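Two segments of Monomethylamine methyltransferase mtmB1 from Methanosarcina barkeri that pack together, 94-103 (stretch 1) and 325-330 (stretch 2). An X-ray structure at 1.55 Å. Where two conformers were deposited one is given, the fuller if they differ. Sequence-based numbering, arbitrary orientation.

Stretch 1, residues 94-103: AINNVQKEFV
Stretch 2 (325-330) FTDILS

Two segments more than two hundred residues apart in one chain lie side by side here, and they run in the same direction: the CA of Ile 95 is 6.9 Å from the CA of Thr 326, and the CA of Val 98 is 6.1 Å from the CA of Ile 328. The first segment leaves a helix at its start, passes through an irregular stretch and enters a strand by Phe 102. In the second, Thr 326 is the first residue to depart from helical angles (phi/psi -143/175). Asp 327 follows at -111/18, and Ile 328 and Leu 329 are extended at -65/126 and -82/138. Together the segments bury 396 Å², with Leu 329, Asp 327 and Val 98 contributing the largest single shares, nearly half between them.

Leu 329 covers the largest share. Its CA-to-CB bond points toward the first segment, and with chi1 m and chi2 t the branched end reaches along the backbone there. CD1 lies 3.7 Å from Gln 99 O, 3.6 Å from Lys 100 O and 3.9 Å from Glu 101 CA, then meets CE2 of Phe 102 at 3.5 Å. The methyl approaches that ring obliquely. Phe 102, with chi1 p and chi2 83°, starts sideways but brings the end of its side chain nearer, so two buried apolar groups close against each other. Leucine suits this place because it carries a methyl group far enough from its own backbone to touch both main chain and ring.

Asp 327 also points toward its partner, with chi1 m. Its OD1 accepts a hydrogen bond from NZ of Lys 100 at 2.6 Å, within a salt bridge. The lysine CA-to-CB bond points away, yet chi1 and chi2, both m, fold the chain back, and chi3 and chi4, both t, extend the ammonium group to the carboxylate. A long, flexible residue can thus remain exposed and still bind an acid across the contact.

Val 98, at phi/psi -89/161, points toward the second segment with chi1 m. CG2 packs 3.6 Å from Asp 327 O and 3.7 Å from Asp 327 CB, while CG1 lies 3.8 Å from CG1 of Ile 328, whose rotamer is m, t. The compact, branched valine thus fits its two methyls against Asp 327 and Ile 328. Farther back, CG2 of Ile 95 (m, t) sits 4.1 Å from CG2 of Thr 326. The threonine, chi1 p, uses OG1 to accept a hydrogen bond from Ile 328 N at 3.1 Å, bracing the turn away from its helix.

No direct backbone hydrogen bond joins the segments; three waters link their main chains instead. Water 1 donates to Ile 95 O (2.7 Å from its oxygen) and accepts from Asp 327 N (2.9 Å). Water 2 repeats the pattern, donating to Gln 99 O at 2.8 Å and accepting from Leu 329 N at 3.0 Å. Water 3 donates to both Lys 100 O (3.0 Å) and Asp 327 O (2.7 Å).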

# COMPACT_ATOMS: atom_id res chain seq x y z
N ALA A 94 26.00 20.37 10.74
CA ALA A 94 25.89 19.10 10.03
C ALA A 94 26.40 17.94 10.89
O ALA A 94 25.72 16.93 11.04
CB ALA A 94 26.68 19.16 8.72
N ILE A 95 27.59 18.10 11.46
CA ILE A 95 28.16 17.05 12.30
C ILE A 95 27.32 16.77 13.54
O ILE A 95 27.16 15.62 13.94
CB ILE A 95 29.59 17.43 12.76
CG1 ILE A 95 30.52 17.49 11.55
CG2 ILE A 95 30.11 16.41 13.77
CD1 ILE A 95 31.92 17.97 11.88
N ASN A 96 26.76 17.82 14.13
CA ASN A 96 25.95 17.68 15.34
C ASN A 96 24.57 17.08 15.11
O ASN A 96 23.86 16.78 16.07
CB ASN A 96 25.79 19.03 16.05
CG ASN A 96 27.07 19.52 16.69
OD1 ASN A 96 27.87 18.72 17.18
ND2 ASN A 96 27.27 20.83 16.70
N ASN A 97 24.19 16.90 13.85
CA ASN A 97 22.87 16.35 13.55
C ASN A 97 22.90 15.28 12.47
O ASN A 97 22.18 15.38 11.47
CB ASN A 97 21.92 17.48 13.14
CG ASN A 97 21.68 18.47 14.25
OD1 ASN A 97 22.21 19.59 14.25
ND2 ASN A 97 20.88 18.07 15.23
N VAL A 98 23.72 14.26 12.66
CA VAL A 98 23.81 13.18 11.69
C VAL A 98 22.79 12.10 12.02
O VAL A 98 22.29 12.03 13.14
CB VAL A 98 25.22 12.55 11.68
CG1 VAL A 98 26.25 13.59 11.23
CG2 VAL A 98 25.58 12.01 13.06
N GLN A 99 22.47 11.27 11.04
CA GLN A 99 21.52 10.19 11.25
C GLN A 99 22.15 9.20 12.23
O GLN A 99 23.30 8.79 12.05
CB GLN A 99 21.20 9.50 9.92
CG GLN A 99 20.18 8.38 10.03
CD GLN A 99 19.22 8.35 8.85
OE1 GLN A 99 19.53 8.86 7.77
NE2 GLN A 99 18.06 7.73 9.04
N LYS A 100 21.40 8.84 13.27
CA LYS A 100 21.90 7.95 14.31
C LYS A 100 21.89 6.48 13.93
O LYS A 100 22.82 5.74 14.25
CB LYS A 100 21.09 8.14 15.59
CG LYS A 100 21.15 9.54 16.18
CD LYS A 100 22.56 9.90 16.61
CE LYS A 100 22.58 11.24 17.31
NZ LYS A 100 23.94 11.63 17.75
N GLU A 101 20.83 6.06 13.26
CA GLU A 101 20.69 4.66 12.85
C GLU A 101 19.62 4.58 11.78
O GLU A 101 18.90 5.55 11.53
CB GLU A 101 20.27 3.81 14.06
CG GLU A 101 18.87 4.11 14.57
CD GLU A 101 18.50 3.28 15.79
OE1 GLU A 101 18.86 3.67 16.92
OE2 GLU A 101 17.86 2.22 15.61
N PHE A 102 19.51 3.43 11.14
CA PHE A 102 18.49 3.24 10.12
C PHE A 102 18.33 1.76 9.81
O PHE A 102 19.14 0.93 10.23
CB PHE A 102 18.82 4.03 8.84
CG PHE A 102 20.15 3.70 8.22
CD1 PHE A 102 20.29 2.61 7.38
CD2 PHE A 102 21.26 4.50 8.48
CE1 PHE A 102 21.53 2.31 6.80
CE2 PHE A 102 22.50 4.21 7.91
CZ PHE A 102 22.63 3.11 7.07
N VAL A 103 17.27 1.44 9.08
CA VAL A 103 16.98 0.07 8.70
C VAL A 103 17.11 -0.11 7.20
O VAL A 103 16.68 0.75 6.42
CB VAL A 103 15.54 -0.32 9.12
CG1 VAL A 103 15.18 -1.69 8.56
CG2 VAL A 103 15.41 -0.31 10.63
N PHE A 325 35.09 10.80 17.44
CA PHE A 325 34.60 12.17 17.59
C PHE A 325 33.26 12.55 16.96
O PHE A 325 32.82 13.69 17.13
CB PHE A 325 35.68 13.14 17.13
CG PHE A 325 36.98 12.96 17.85
CD1 PHE A 325 38.00 12.18 17.30
CD2 PHE A 325 37.17 13.50 19.12
CE1 PHE A 325 39.18 11.94 18.01
CE2 PHE A 325 38.34 13.27 19.83
CZ PHE A 325 39.35 12.48 19.27
N THR A 326 32.63 11.63 16.24
CA THR A 326 31.33 11.92 15.63
C THR A 326 30.46 10.68 15.70
O THR A 326 30.90 9.61 16.12
CB THR A 326 31.45 12.31 14.13
OG1 THR A 326 31.61 11.13 13.34
CG2 THR A 326 32.63 13.24 13.90
N ASP A 327 29.21 10.84 15.28
CA ASP A 327 28.26 9.74 15.25
C ASP A 327 27.95 9.37 13.80
O ASP A 327 26.96 8.71 13.51
CB ASP A 327 26.98 10.15 15.99
CG ASP A 327 27.17 10.21 17.49
OD1 ASP A 327 26.43 10.97 18.15
OD2 ASP A 327 28.06 9.50 18.01
N ILE A 328 28.82 9.81 12.89
CA ILE A 328 28.66 9.52 11.47
C ILE A 328 28.76 8.02 11.19
O ILE A 328 29.74 7.39 11.56
CB ILE A 328 29.73 10.25 10.63
CG1 ILE A 328 29.55 11.77 10.76
CG2 ILE A 328 29.63 9.83 9.16
CD1 ILE A 328 30.64 12.58 10.06
N LEU A 329 27.74 7.47 10.54
CA LEU A 329 27.74 6.05 10.19
C LEU A 329 28.56 5.89 8.91
O LEU A 329 28.42 6.69 7.99
CB LEU A 329 26.31 5.56 9.98
CG LEU A 329 25.42 5.65 11.23
CD1 LEU A 329 23.96 5.38 10.85
CD2 LEU A 329 25.90 4.65 12.28
N SER A 330 29.39 4.85 8.85
CA SER A 330 30.22 4.67 7.66
C SER A 330 30.51 3.23 7.27
O SER A 330 30.22 2.29 8.00
CB SER A 330 31.56 5.39 7.86
OG SER A 330 32.36 4.68 8.78
O HOH W 1 28.29 13.56 15.35
O HOH W 2 25.23 8.96 9.97
O HOH W 3 25.33 7.09 15.02